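Cysteine desulfurase (Fervidobacterium islandicum, PDB 6A6E) catalyses the pyridoxal-5'-phosphate-dependent removal of sulfur from cysteine, a reaction that in SufS enzymes supplies sulfur for iron-sulfur cluster assembly. Local coordinates at residues R27-K32 and I361-F366; E324-L329 and V412-L417; L252-E257 and N277-R282. All blocks are in the same frame, centred on the assembly; numbering follows the deposited sequence. Where two conformers were deposited one is given.

Contact 1 (R27-K32 and I361-F366)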
ATOM      1  N   ARG A  27      14.648 -23.828  -6.387  1.00 31.52           N
ATOM      2  CA  ARG A  27      13.425 -24.590  -6.330  1.00 32.48           C
ATOM      3  C   ARG A  27      13.470 -25.569  -7.544  1.00 30.70           C
ATOM      4  O   ARG A  27      13.926 -25.200  -8.625  1.00 27.39           O
ATOM      5  CB  ARG A  27      12.173 -23.694  -6.444  1.00 35.89           C
ATOM      6  CG  ARG A  27      11.652 -22.939  -5.184  1.00 39.20           C
ATOM      7  CD  ARG A  27      11.052 -23.826  -4.117  1.00 33.78           C
ATOM      8  NE  ARG A  27       9.913 -24.622  -4.616  1.00 36.42           N
ATOM      9  CZ  ARG A  27       8.649 -24.193  -4.710  1.00 33.12           C
ATOM     10  NH1 ARG A  27       8.302 -22.963  -4.341  1.00 31.13           N
ATOM     11  NH2 ARG A  27       7.711 -24.997  -5.144  1.00 30.24           N
ATOM     12  N   ASN A  28      12.950 -26.782  -7.364  1.00 32.66           N
ATOM     13  CA  ASN A  28      12.731 -27.709  -8.489  1.00 35.80           C
ATOM     14  C   ASN A  28      11.250 -27.977  -8.638  1.00 32.36           C
ATOM     15  O   ASN A  28      10.553 -28.157  -7.625  1.00 31.44           O
ATOM     16  CB  ASN A  28      13.453 -29.050  -8.242  1.00 42.79           C
ATOM     17  CG  ASN A  28      14.965 -28.896  -8.187  1.00 46.54           C
ATOM     18  OD1 ASN A  28      15.583 -28.302  -9.077  1.00 54.17           O
ATOM     19  ND2 ASN A  28      15.565 -29.395  -7.117  1.00 46.97           N
ATOM     20  N   ILE A  29      10.796 -28.068  -9.888  1.00 34.94           N
ATOM     21  CA  ILE A  29       9.412 -28.461 -10.229  1.00 37.85           C
ATOM     22  C   ILE A  29       9.507 -29.811 -10.938  1.00 39.79           C
ATOM     23  O   ILE A  29      10.072 -29.907 -12.042  1.00 34.32           O
ATOM     24  CB  ILE A  29       8.741 -27.468 -11.217  1.00 37.97           C
ATOM     25  CG1 ILE A  29       9.014 -25.978 -10.895  1.00 38.93           C
ATOM     26  CG2 ILE A  29       7.261 -27.751 -11.349  1.00 38.47           C
ATOM     27  CD1 ILE A  29       8.785 -25.587  -9.470  1.00 45.68           C
ATOM     28  N   ASN A  30       8.961 -30.850 -10.320  1.00 40.38           N
ATOM     29  CA  ASN A  30       9.065 -32.198 -10.838  1.00 37.72           C
ATOM     30  C   ASN A  30      10.450 -32.602 -11.214  1.00 38.22           C
ATOM     31  O   ASN A  30      10.632 -33.203 -12.236  1.00 36.93           O
ATOM     32  CB  ASN A  30       8.140 -32.359 -12.041  1.00 40.19           C
ATOM     33  CG  ASN A  30       6.723 -32.251 -11.618  1.00 45.86           C
ATOM     34  OD1 ASN A  30       6.378 -32.855 -10.592  1.00 46.38           O
ATOM     35  ND2 ASN A  30       5.916 -31.409 -12.298  1.00 38.09           N
ATOM     36  N   GLY A  31      11.435 -32.250 -10.406  1.00 37.56           N
ATOM     37  CA  GLY A  31      12.811 -32.588 -10.696  1.00 36.42           C
ATOM     38  C   GLY A  31      13.547 -31.739 -11.708  1.00 38.03           C
ATOM     39  O   GLY A  31      14.679 -32.061 -12.015  1.00 38.95           O
ATOM     40  N   LYS A  32      12.948 -30.660 -12.217  1.00 35.02           N
ATOM     41  CA  LYS A  32      13.678 -29.687 -13.055  1.00 34.80           C
ATOM     42  C   LYS A  32      13.796 -28.305 -12.355  1.00 36.20           C
ATOM     43  O   LYS A  32      12.851 -27.839 -11.678  1.00 32.69           O
ATOM     44  CB  LYS A  32      12.991 -29.523 -14.386  1.00 38.70           C
ATOM     45  CG  LYS A  32      12.855 -30.834 -15.122  1.00 41.30           C
ATOM     46  CD  LYS A  32      12.428 -30.608 -16.523  1.00 42.98           C
ATOM     47  CE  LYS A  32      12.398 -31.923 -17.296  1.00 45.22           C
ATOM     48  NZ  LYS A  32      12.461 -31.557 -18.737  1.00 47.56           N
ATOM     49  N   ILE A 361       2.049 -27.039 -19.622  1.00 23.10           N
ATOM     50  CA  ILE A 361       3.062 -28.081 -19.941  1.00 24.27           C
ATOM     51  C   ILE A 361       4.461 -27.523 -19.659  1.00 22.72           C
ATOM     52  O   ILE A 361       5.267 -28.178 -19.003  1.00 23.76           O
ATOM     53  CB  ILE A 361       2.932 -28.608 -21.396  1.00 26.98           C
ATOM     54  CG1 ILE A 361       1.635 -29.383 -21.572  1.00 27.41           C
ATOM     55  CG2 ILE A 361       4.134 -29.478 -21.736  1.00 30.87           C
ATOM     56  CD1 ILE A 361       1.132 -29.485 -23.013  1.00 29.93           C
ATOM     57  N   LEU A 362       4.700 -26.274 -20.032  1.00 22.46           N
ATOM     58  CA  LEU A 362       6.008 -25.609 -19.706  1.00 23.68           C
ATOM     59  C   LEU A 362       6.341 -25.680 -18.247  1.00 21.70           C
ATOM     60  O   LEU A 362       7.487 -26.104 -17.860  1.00 23.41           O
ATOM     61  CB  LEU A 362       6.069 -24.153 -20.198  1.00 23.92           C
ATOM     62  CG  LEU A 362       6.189 -24.029 -21.696  1.00 24.39           C
ATOM     63  CD1 LEU A 362       6.264 -22.576 -22.103  1.00 26.05           C
ATOM     64  CD2 LEU A 362       7.445 -24.718 -22.126  1.00 28.45           C
ATOM     65  N   ASP A 363       5.345 -25.399 -17.419  1.00 21.61           N
ATOM     66  CA  ASP A 363       5.524 -25.453 -15.968  1.00 25.15           C
ATOM     67  C   ASP A 363       5.657 -26.900 -15.371  1.00 26.63           C
ATOM     68  O   ASP A 363       6.580 -27.202 -14.609  1.00 25.01           O
ATOM     69  CB  ASP A 363       4.349 -24.711 -15.258  1.00 25.10           C
ATOM     70  CG  ASP A 363       4.333 -24.938 -13.742  1.00 26.94           C
ATOM     71  OD1 ASP A 363       5.259 -24.544 -12.993  1.00 27.79           O
ATOM     72  OD2 ASP A 363       3.367 -25.534 -13.267  1.00 31.19           O
ATOM     73  N   GLU A 364       4.747 -27.794 -15.724  1.00 32.07           N
ATOM     74  CA  GLU A 364       4.754 -29.097 -15.072  1.00 31.26           C
ATOM     75  C   GLU A 364       5.935 -29.957 -15.593  1.00 30.90           C
ATOM     76  O   GLU A 364       6.667 -30.562 -14.804  1.00 29.03           O
ATOM     77  CB  GLU A 364       3.422 -29.791 -15.265  1.00 35.47           C
ATOM     78  CG  GLU A 364       3.026 -30.590 -14.035  1.00 42.85           C
ATOM     79  CD  GLU A 364       2.029 -31.653 -14.380  1.00 51.87           C
ATOM     80  OE1 GLU A 364       2.487 -32.791 -14.618  1.00 54.93           O
ATOM     81  OE2 GLU A 364       0.797 -31.348 -14.431  1.00 51.82           O
ATOM     82  N   ASN A 365       6.174 -29.912 -16.891  1.00 29.93           N
ATOM     83  CA  ASN A 365       7.142 -30.814 -17.538  1.00 33.73           C
ATOM     84  C   ASN A 365       8.488 -30.189 -17.796  1.00 36.12           C
ATOM     85  O   ASN A 365       9.414 -30.930 -18.069  1.00 34.70           O
ATOM     86  CB  ASN A 365       6.563 -31.377 -18.835  1.00 35.81           C
ATOM     87  CG  ASN A 365       5.241 -32.110 -18.578  1.00 42.90           C
ATOM     88  OD1 ASN A 365       4.154 -31.559 -18.733  1.00 38.61           O
ATOM     89  ND2 ASN A 365       5.341 -33.316 -18.074  1.00 51.60           N
ATOM     90  N   PHE A 366       8.624 -28.852 -17.704  1.00 31.89           N
ATOM     91  CA  PHE A 366       9.942 -28.208 -17.911  1.00 30.64           C
ATOM     92  C   PHE A 366      10.359 -27.195 -16.842  1.00 28.60           C
ATOM     93  O   PHE A 366      11.418 -26.633 -16.935  1.00 27.90           O
ATOM     94  CB  PHE A 366      10.000 -27.540 -19.261  1.00 32.21           C
ATOM     95  CG  PHE A 366       9.902 -28.486 -20.388  1.00 33.25           C
ATOM     96  CD1 PHE A 366       8.647 -28.900 -20.859  1.00 34.17           C
ATOM     97  CD2 PHE A 366      11.055 -28.955 -20.997  1.00 32.43           C
ATOM     98  CE1 PHE A 366       8.564 -29.809 -21.910  1.00 36.70           C
ATOM     99  CE2 PHE A 366      10.981 -29.864 -22.033  1.00 34.56           C
ATOM    100  CZ  PHE A 366       9.746 -30.295 -22.501  1.00 34.97           C
TER
HETATM  101  O   HOH W   1       9.220 -30.151 -14.470  1.00 35.84           O
HETATM  102  O   HOH W   2      10.030 -32.853 -15.386  1.00 48.03           O

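Contact 2 (E324-L329 and V412-L417)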
ATOM      1  N   GLU A 324      15.254 -13.675 -31.176  1.00 33.65           N
ATOM      2  CA  GLU A 324      15.898 -14.461 -32.260  1.00 35.56           C
ATOM      3  C   GLU A 324      15.459 -15.922 -32.271  1.00 32.91           C
ATOM      4  O   GLU A 324      15.079 -16.443 -33.300  1.00 32.24           O
ATOM      5  CB  GLU A 324      17.414 -14.394 -32.100  1.00 38.28           C
ATOM      6  CG  GLU A 324      18.226 -15.160 -33.126  1.00 49.19           C
ATOM      7  CD  GLU A 324      19.676 -15.310 -32.685  1.00 56.02           C
ATOM      8  OE1 GLU A 324      20.018 -16.371 -32.114  1.00 66.14           O
ATOM      9  OE2 GLU A 324      20.451 -14.351 -32.855  1.00 60.41           O
ATOM     10  N   LYS A 325      15.551 -16.589 -31.121  1.00 31.76           N
ATOM     11  CA  LYS A 325      15.189 -17.965 -31.037  1.00 32.20           C
ATOM     12  C   LYS A 325      13.708 -18.182 -31.306  1.00 32.63           C
ATOM     13  O   LYS A 325      13.338 -19.234 -31.873  1.00 27.41           O
ATOM     14  CB  LYS A 325      15.576 -18.557 -29.683  1.00 33.68           C
ATOM     15  CG  LYS A 325      17.071 -18.644 -29.449  1.00 39.02           C
ATOM     16  CD  LYS A 325      17.768 -19.359 -30.602  1.00 40.05           C
ATOM     17  CE  LYS A 325      19.111 -19.871 -30.170  1.00 45.69           C
ATOM     18  NZ  LYS A 325      20.085 -19.831 -31.296  1.00 50.53           N
ATOM     19  N   MET A 326      12.860 -17.224 -30.897  1.00 32.21           N
ATOM     20  CA  MET A 326      11.424 -17.373 -31.081  1.00 32.99           C
ATOM     21  C   MET A 326      11.086 -17.212 -32.535  1.00 35.73           C
ATOM     22  O   MET A 326      10.259 -17.949 -33.050  1.00 33.33           O
ATOM     23  CB  MET A 326      10.579 -16.424 -30.241  1.00 33.20           C
ATOM     24  CG  MET A 326      10.655 -16.725 -28.753  1.00 32.25           C
ATOM     25  SD  MET A 326       9.890 -18.253 -28.214  1.00 31.00           S
ATOM     26  CE  MET A 326       8.269 -17.848 -28.788  1.00 31.14           C
ATOM     27  N   MET A 327      11.709 -16.248 -33.194  1.00 38.75           N
ATOM     28  CA  MET A 327      11.461 -16.013 -34.607  1.00 40.38           C
ATOM     29  C   MET A 327      11.889 -17.179 -35.520  1.00 38.66           C
ATOM     30  O   MET A 327      11.461 -17.238 -36.628  1.00 37.68           O
ATOM     31  CB  MET A 327      12.142 -14.728 -35.081  1.00 41.65           C
ATOM     32  CG  MET A 327      11.581 -13.449 -34.484  1.00 43.98           C
ATOM     33  SD  MET A 327       9.801 -13.389 -34.693  1.00 50.03           S
ATOM     34  CE  MET A 327       9.687 -12.912 -36.425  1.00 54.30           C
ATOM     35  N   GLU A 328      12.724 -18.094 -35.053  1.00 39.35           N
ATOM     36  CA  GLU A 328      13.194 -19.217 -35.867  1.00 40.23           C
ATOM     37  C   GLU A 328      12.157 -20.337 -35.894  1.00 45.24           C
ATOM     38  O   GLU A 328      12.251 -21.196 -36.757  1.00 46.91           O
ATOM     39  CB  GLU A 328      14.503 -19.796 -35.297  1.00 38.28           C
ATOM     40  CG  GLU A 328      15.750 -18.989 -35.633  1.00 39.71           C
ATOM     41  CD  GLU A 328      17.002 -19.374 -34.854  1.00 41.95           C
ATOM     42  OE1 GLU A 328      17.036 -20.426 -34.161  1.00 44.68           O
ATOM     43  OE2 GLU A 328      17.980 -18.592 -34.928  1.00 49.68           O
ATOM     44  N   LEU A 329      11.222 -20.360 -34.933  1.00 37.54           N
ATOM     45  CA  LEU A 329      10.252 -21.448 -34.808  1.00 37.73           C
ATOM     46  C   LEU A 329       9.131 -21.212 -35.789  1.00 39.48           C
ATOM     47  O   LEU A 329       8.507 -20.163 -35.770  1.00 42.40           O
ATOM     48  CB  LEU A 329       9.655 -21.528 -33.409  1.00 34.48           C
ATOM     49  CG  LEU A 329      10.642 -21.626 -32.273  1.00 34.76           C
ATOM     50  CD1 LEU A 329       9.916 -21.710 -30.929  1.00 35.85           C
ATOM     51  CD2 LEU A 329      11.578 -22.800 -32.469  1.00 35.75           C
ATOM     52  N   VAL A 412      15.951 -23.776 -22.520  1.00 29.95           N
ATOM     53  CA  VAL A 412      14.913 -24.628 -21.943  1.00 29.49           C
ATOM     54  C   VAL A 412      13.508 -24.271 -22.433  1.00 32.80           C
ATOM     55  O   VAL A 412      12.700 -25.184 -22.722  1.00 30.52           O
ATOM     56  CB  VAL A 412      14.988 -24.693 -20.403  1.00 33.40           C
ATOM     57  CG1 VAL A 412      13.904 -25.601 -19.816  1.00 31.13           C
ATOM     58  CG2 VAL A 412      16.368 -25.166 -19.972  1.00 35.49           C
ATOM     59  N   LEU A 413      13.188 -22.960 -22.524  1.00 30.11           N
ATOM     60  CA  LEU A 413      11.886 -22.540 -23.015  1.00 25.73           C
ATOM     61  C   LEU A 413      11.687 -23.118 -24.424  1.00 26.06           C
ATOM     62  O   LEU A 413      10.632 -23.673 -24.736  1.00 23.70           O
ATOM     63  CB  LEU A 413      11.758 -21.008 -23.038  1.00 24.97           C
ATOM     64  CG  LEU A 413      10.579 -20.457 -23.844  1.00 26.52           C
ATOM     65  CD1 LEU A 413       9.272 -20.873 -23.195  1.00 27.54           C
ATOM     66  CD2 LEU A 413      10.620 -18.960 -24.004  1.00 25.69           C
ATOM     67  N   ILE A 414      12.695 -22.966 -25.274  1.00 30.15           N
ATOM     68  CA  ILE A 414      12.620 -23.385 -26.713  1.00 30.42           C
ATOM     69  C   ILE A 414      12.423 -24.913 -26.803  1.00 28.92           C
ATOM     70  O   ILE A 414      11.523 -25.379 -27.525  1.00 31.62           O
ATOM     71  CB  ILE A 414      13.854 -22.931 -27.522  1.00 31.61           C
ATOM     72  CG1 ILE A 414      13.952 -21.389 -27.570  1.00 30.62           C
ATOM     73  CG2 ILE A 414      13.829 -23.451 -28.965  1.00 33.22           C
ATOM     74  CD1 ILE A 414      12.834 -20.639 -28.259  1.00 28.33           C
ATOM     75  N   GLU A 415      13.207 -25.667 -26.033  1.00 28.55           N
ATOM     76  CA  GLU A 415      13.095 -27.121 -25.955  1.00 33.66           C
ATOM     77  C   GLU A 415      11.662 -27.493 -25.534  1.00 36.12           C
ATOM     78  O   GLU A 415      11.039 -28.407 -26.085  1.00 31.81           O
ATOM     79  CB  GLU A 415      14.110 -27.692 -24.935  1.00 36.70           C
ATOM     80  CG  GLU A 415      13.918 -29.163 -24.596  1.00 45.57           C
ATOM     81  CD  GLU A 415      14.825 -29.670 -23.461  1.00 55.86           C
ATOM     82  OE1 GLU A 415      15.849 -29.018 -23.144  1.00 61.47           O
ATOM     83  OE2 GLU A 415      14.521 -30.741 -22.874  1.00 63.77           O
ATOM     84  N   GLY A 416      11.136 -26.784 -24.529  1.00 30.09           N
ATOM     85  CA  GLY A 416       9.763 -26.977 -24.097  1.00 26.38           C
ATOM     86  C   GLY A 416       8.731 -26.779 -25.168  1.00 26.68           C
ATOM     87  O   GLY A 416       7.784 -27.601 -25.297  1.00 28.79           O
ATOM     88  N   LEU A 417       8.870 -25.708 -25.943  1.00 24.81           N
ATOM     89  CA  LEU A 417       7.894 -25.413 -26.941  1.00 28.09           C
ATOM     90  C   LEU A 417       7.908 -26.492 -28.062  1.00 34.26           C
ATOM     91  O   LEU A 417       6.859 -26.817 -28.636  1.00 32.66           O
ATOM     92  CB  LEU A 417       8.166 -24.033 -27.580  1.00 30.74           C
ATOM     93  CG  LEU A 417       7.865 -22.821 -26.648  1.00 31.55           C
ATOM     94  CD1 LEU A 417       8.181 -21.480 -27.306  1.00 30.75           C
ATOM     95  CD2 LEU A 417       6.428 -22.815 -26.162  1.00 30.25           C
TER

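Contact 3 (L252-E257 and N277-R282)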
ATOM      1  N   LEU A 252       4.278  21.414 -11.001  1.00 25.56           N
ATOM      2  CA  LEU A 252       2.932  20.887 -11.216  1.00 26.78           C
ATOM      3  C   LEU A 252       2.333  20.316  -9.917  1.00 24.74           C
ATOM      4  O   LEU A 252       1.145  20.502  -9.652  1.00 24.05           O
ATOM      5  CB  LEU A 252       2.887  19.823 -12.287  1.00 29.06           C
ATOM      6  CG  LEU A 252       3.428  20.237 -13.645  1.00 34.94           C
ATOM      7  CD1 LEU A 252       3.545  19.032 -14.540  1.00 34.39           C
ATOM      8  CD2 LEU A 252       2.554  21.290 -14.329  1.00 36.73           C
ATOM      9  N   LEU A 253       3.128  19.572  -9.162  1.00 24.55           N
ATOM     10  CA  LEU A 253       2.678  19.001  -7.893  1.00 23.77           C
ATOM     11  C   LEU A 253       2.199  20.111  -6.964  1.00 27.45           C
ATOM     12  O   LEU A 253       1.254  19.913  -6.213  1.00 24.56           O
ATOM     13  CB  LEU A 253       3.829  18.285  -7.201  1.00 24.62           C
ATOM     14  CG  LEU A 253       4.254  16.924  -7.759  1.00 24.61           C
ATOM     15  CD1 LEU A 253       5.481  16.451  -7.035  1.00 24.86           C
ATOM     16  CD2 LEU A 253       3.142  15.891  -7.693  1.00 25.93           C
ATOM     17  N   GLU A 254       2.852  21.271  -6.986  1.00 26.60           N
ATOM     18  CA  GLU A 254       2.455  22.365  -6.113  1.00 28.68           C
ATOM     19  C   GLU A 254       1.058  22.892  -6.365  1.00 28.78           C
ATOM     20  O   GLU A 254       0.514  23.520  -5.475  1.00 29.22           O
ATOM     21  CB  GLU A 254       3.432  23.545  -6.174  1.00 31.70           C
ATOM     22  CG  GLU A 254       4.702  23.323  -5.385  1.00 35.58           C
ATOM     23  CD  GLU A 254       5.853  24.236  -5.818  1.00 43.20           C
ATOM     24  OE1 GLU A 254       5.768  24.947  -6.860  1.00 49.19           O
ATOM     25  OE2 GLU A 254       6.890  24.227  -5.128  1.00 49.11           O
ATOM     26  N   GLN A 255       0.495  22.655  -7.537  1.00 28.05           N
ATOM     27  CA  GLN A 255      -0.834  23.130  -7.881  0.56 30.78           C
ATOM     28  C   GLN A 255      -1.928  22.022  -7.799  1.00 29.96           C
ATOM     29  O   GLN A 255      -3.129  22.270  -8.078  1.00 29.69           O
ATOM     30  CB  GLN A 255      -0.782  23.755  -9.298  0.56 32.73           C
ATOM     31  CG  GLN A 255       0.204  24.937  -9.424  0.56 32.32           C
ATOM     32  CD  GLN A 255      -0.089  26.040  -8.414  0.56 32.58           C
ATOM     33  OE1 GLN A 255       0.738  26.379  -7.584  0.56 32.06           O
ATOM     34  NE2 GLN A 255      -1.295  26.561  -8.459  0.56 32.27           N
ATOM     35  N   LEU A 256      -1.541  20.809  -7.381  1.00 22.58           N
ATOM     36  CA  LEU A 256      -2.471  19.687  -7.501  1.00 23.08           C
ATOM     37  C   LEU A 256      -3.185  19.517  -6.203  1.00 21.57           C
ATOM     38  O   LEU A 256      -2.508  19.533  -5.162  1.00 23.40           O
ATOM     39  CB  LEU A 256      -1.727  18.382  -7.760  1.00 25.00           C
ATOM     40  CG  LEU A 256      -1.421  17.794  -9.097  1.00 29.22           C
ATOM     41  CD1 LEU A 256      -0.934  16.345  -8.842  1.00 26.67           C
ATOM     42  CD2 LEU A 256      -2.622  17.826 -10.034  1.00 28.21           C
ATOM     43  N   GLU A 257      -4.513  19.369  -6.234  1.00 19.52           N
ATOM     44  CA  GLU A 257      -5.281  18.890  -5.081  1.00 20.98           C
ATOM     45  C   GLU A 257      -4.805  17.443  -4.636  1.00 19.78           C
ATOM     46  O   GLU A 257      -4.624  16.565  -5.479  1.00 19.48           O
ATOM     47  CB  GLU A 257      -6.786  18.857  -5.396  1.00 21.28           C
ATOM     48  CG  GLU A 257      -7.718  18.300  -4.280  1.00 21.77           C
ATOM     49  CD  GLU A 257      -7.918  19.227  -3.084  1.00 22.54           C
ATOM     50  OE1 GLU A 257      -7.502  20.388  -3.133  1.00 24.06           O
ATOM     51  OE2 GLU A 257      -8.446  18.784  -2.052  1.00 20.32           O
ATOM     52  N   ASN A 277       0.290  20.253   4.063  1.00 18.21           N
ATOM     53  CA  ASN A 277       1.719  20.305   4.295  1.00 19.07           C
ATOM     54  C   ASN A 277       2.464  20.645   2.973  1.00 18.87           C
ATOM     55  O   ASN A 277       1.865  20.701   1.906  1.00 17.67           O
ATOM     56  CB  ASN A 277       2.131  18.929   4.829  1.00 18.99           C
ATOM     57  CG  ASN A 277       3.311  18.954   5.711  1.00 20.52           C
ATOM     58  OD1 ASN A 277       4.124  19.907   5.662  1.00 21.41           O
ATOM     59  ND2 ASN A 277       3.506  17.837   6.472  1.00 18.87           N
ATOM     60  N   VAL A 278       3.750  20.873   3.080  1.00 20.03           N
ATOM     61  CA  VAL A 278       4.625  21.062   1.907  1.00 23.62           C
ATOM     62  C   VAL A 278       4.884  19.747   1.166  1.00 22.52           C
ATOM     63  O   VAL A 278       4.502  18.677   1.661  1.00 19.70           O
ATOM     64  CB  VAL A 278       5.987  21.675   2.336  1.00 23.57           C
ATOM     65  CG1 VAL A 278       5.732  23.009   3.057  1.00 25.43           C
ATOM     66  CG2 VAL A 278       6.808  20.763   3.237  1.00 23.80           C
ATOM     67  N   LEU A 279       5.559  19.833   0.025  1.00 21.79           N
ATOM     68  CA  LEU A 279       5.945  18.667  -0.799  1.00 22.56           C
ATOM     69  C   LEU A 279       7.077  17.970  -0.111  1.00 19.09           C
ATOM     70  O   LEU A 279       7.900  18.634   0.485  1.00 20.51           O
ATOM     71  CB  LEU A 279       6.465  19.084  -2.190  1.00 24.46           C
ATOM     72  CG  LEU A 279       5.495  19.796  -3.141  1.00 29.29           C
ATOM     73  CD1 LEU A 279       6.086  19.947  -4.536  1.00 30.38           C
ATOM     74  CD2 LEU A 279       4.185  19.103  -3.241  1.00 31.23           C
ATOM     75  N   PRO A 280       7.180  16.648  -0.176  1.00 18.57           N
ATOM     76  CA  PRO A 280       6.265  15.696  -0.835  1.00 17.84           C
ATOM     77  C   PRO A 280       5.113  15.209   0.054  1.00 16.94           C
ATOM     78  O   PRO A 280       4.219  14.474  -0.391  1.00 13.92           O
ATOM     79  CB  PRO A 280       7.188  14.489  -1.063  1.00 18.87           C
ATOM     80  CG  PRO A 280       8.169  14.517   0.078  1.00 19.02           C
ATOM     81  CD  PRO A 280       8.397  15.993   0.334  1.00 20.04           C
ATOM     82  N   TYR A 281       5.146  15.646   1.300  1.00 17.47           N
ATOM     83  CA  TYR A 281       4.306  15.121   2.386  1.00 18.27           C
ATOM     84  C   TYR A 281       2.841  15.404   2.152  1.00 19.34           C
ATOM     85  O   TYR A 281       1.948  14.651   2.602  1.00 16.75           O
ATOM     86  CB  TYR A 281       4.754  15.726   3.728  1.00 19.50           C
ATOM     87  CG  TYR A 281       6.249  15.659   3.996  1.00 22.67           C
ATOM     88  CD1 TYR A 281       6.931  14.422   4.046  1.00 24.55           C
ATOM     89  CD2 TYR A 281       6.995  16.819   4.178  1.00 26.84           C
ATOM     90  CE1 TYR A 281       8.287  14.381   4.246  1.00 23.69           C
ATOM     91  CE2 TYR A 281       8.365  16.767   4.402  1.00 27.84           C
ATOM     92  CZ  TYR A 281       8.984  15.551   4.445  1.00 28.07           C
ATOM     93  OH  TYR A 281      10.324  15.538   4.673  1.00 39.35           O
ATOM     94  N   ARG A 282       2.575  16.495   1.442  1.00 17.17           N
ATOM     95  CA  ARG A 282       1.234  16.776   0.939  1.00 18.12           C
ATOM     96  C   ARG A 282       0.488  15.615   0.289  1.00 16.65           C
ATOM     97  O   ARG A 282      -0.776  15.569   0.334  1.00 15.49           O
ATOM     98  CB  ARG A 282       1.320  17.930  -0.065  1.00 21.31           C
ATOM     99  CG  ARG A 282       0.020  18.321  -0.702  1.00 25.08           C
ATOM    100  CD  ARG A 282       0.228  19.518  -1.660  1.00 32.18           C
ATOM    101  NE  ARG A 282       0.711  20.596  -0.849  1.00 42.37           N
ATOM    102  CZ  ARG A 282       1.188  21.749  -1.295  1.00 52.92           C
ATOM    103  NH1 ARG A 282       1.261  22.028  -2.609  1.00 55.90           N
ATOM    104  NH2 ARG A 282       1.608  22.618  -0.386  1.00 46.45           N
TER
HETATM  105  O   HOH W   3       1.651  24.823  -3.363  1.00 45.16           O

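Contact 1 (R27-K32 and I361-F366)
A beta-hairpin turn docks, largely through polar groups, against residues 363-366 of helix 355-366: Ile-29, Asn-30 and Lys-32 meet Asp-363 to Phe-366 at the border of the six-stranded sheet of this fold-type I PLP enzyme. The turn is type I' and joins edge strand 28-29 to strand 32-36; Ile-29 N to Lys-32 O (2.7 Å) and Lys-32 N to Ile-29 O pair the backbone across it. Asn-30 carries the clearest bond. Its ND2 donates to Glu-364 O at 2.7 Å with an N-H...O angle of 163°, and that oxygen lies close to the amide plane. A water lies 2.6 Å from both Glu-364 O and Ile-29 O and bridges helix and turn. Beside these bonds, Ile-29 CG2, anti to its backbone N, rests 3.4 Å from Asp-363 O. The carboxylate of Asp-363 has its main partner in the dimer interface, where OD1 bonds to Thr-70 of the second subunit; Arg-27, two residues before the turn, forms a salt bridge with Glu-74 of that subunit. The extended Lys-32 chain runs beside Phe-366, pointing the same way as that side chain. Its ammonium reaches the backbone at Asn-365 through a weak bond, Lys-32 NZ to Asn-365 O, 3.2 Å.

Contact 2 (E324-L329 and V412-L417)
Lys-325 and Ile-414 mark the closest backbone approach between residues 324-329, on helix 308-327 and just after it, and helix 407-423, with their CA atoms 7.4 Å apart. This is apolar helix-helix packing in the smaller domain of the aminotransferase class-V fold, on the layer of helices beside the six-stranded sheet. The contact buries 238 Å², both sides summed, and it is made by methyl, methylene and sulfur atoms.

Ile-414 has the largest share. Its CG1 is anti to the carbonyl carbon (chi1 -63°), and CD1, at the tip of that branch, is met by three residues of the other segment. Lys-325 comes with the root of its side chain, CB lying 3.7 Å from Ile-414 CD1, while the rest of the lysine bends off and its NZ forms a salt bridge with the neighbouring Glu-324. Met-326 sends its sulfur across: SD is 3.8 Å from Ile-414 CD1, the two side chains running obliquely to each other. Leu-329 supplies CD1 as the third neighbour, at 4.1 Å from Ile-414 CD1.

One helical turn further on, Leu-417 receives the same two residues, Met-326 and Leu-329, and both cross it at about a right angle. Behind this layer, Met-326 and Leu-417 both touch Phe-348 of strand 345-350, which places them between the helices and the sheet; Leu-413 and Leu-417 also pack on Leu-362 of helix 355-366. Met-326 is bent at chi2 and at chi3 (-59°), the latter setting CE so that the methyl as well as the sulfur borders Leu-417: CE lies 3.9 Å from Leu-417 CD1.

Contact 3 (L252-E257 and N277-R282)
The type I beta turn Leu-253 to Leu-256, following on helix 250-253, meets the loop leading from strand 274-276 toward helix 290-306, near the large seven-stranded sheet of the PLP-binding fold; Leu-253 and Glu-254 face Leu-279 and Arg-282. Leu-279 CD1 lies 3.7 Å from Glu-254 CG and 3.9 Å from Leu-253 CB, and the Glu-254 and Leu-279 side chains cross at about a right angle. The Glu-254 carboxylate is engaged by Lys-250 through OE2.

Arg-282 forms the polar half. Its chain is extended as far as CD and then bends, chi3 of -61° placing NE beside Asn-277 O. NE and NH2 both donate to that oxygen at 3.0 Å, gripping one carbonyl side-on, with the oxygen 18° out of the guanidinium plane. This pair of hydrogen bonds to its own loop fixes the rotation of the group and directs NH1 at the other segment. A water accepts from Arg-282 NH1 (2.9 Å) and donates to Glu-254 O (2.7 Å), linking that arginine to the turn carbonyl. The contact thus joins a type I beta turn following a helix to a loop held by the side-on, two-nitrogen grip of an arginine on a backbone carbonyl.

Contacts 1 and 2 are neighbours, with centres about 17 Å apart, and they touch: Leu-362 packs on Leu-413, and Phe-366 on Gly-416. Helix 407-423 therefore meets both helix 355-366 and residues 324-329, tying both contacts to the six-stranded sheet. Their segments alternate along the chain, so the N-terminal hairpin, helix 355-366, residues 324-329 and the last helix meet in one region. Contact 3 sits on the other side of the chain's centre, its centre about 50 Å from that of contact 1 and 49 Å from that of contact 2, beside the seven-stranded sheet. In sequence it is nested within the loop closed by contact 1 and precedes contact 2. Contacts 1 and 3 both lie near the second subunit.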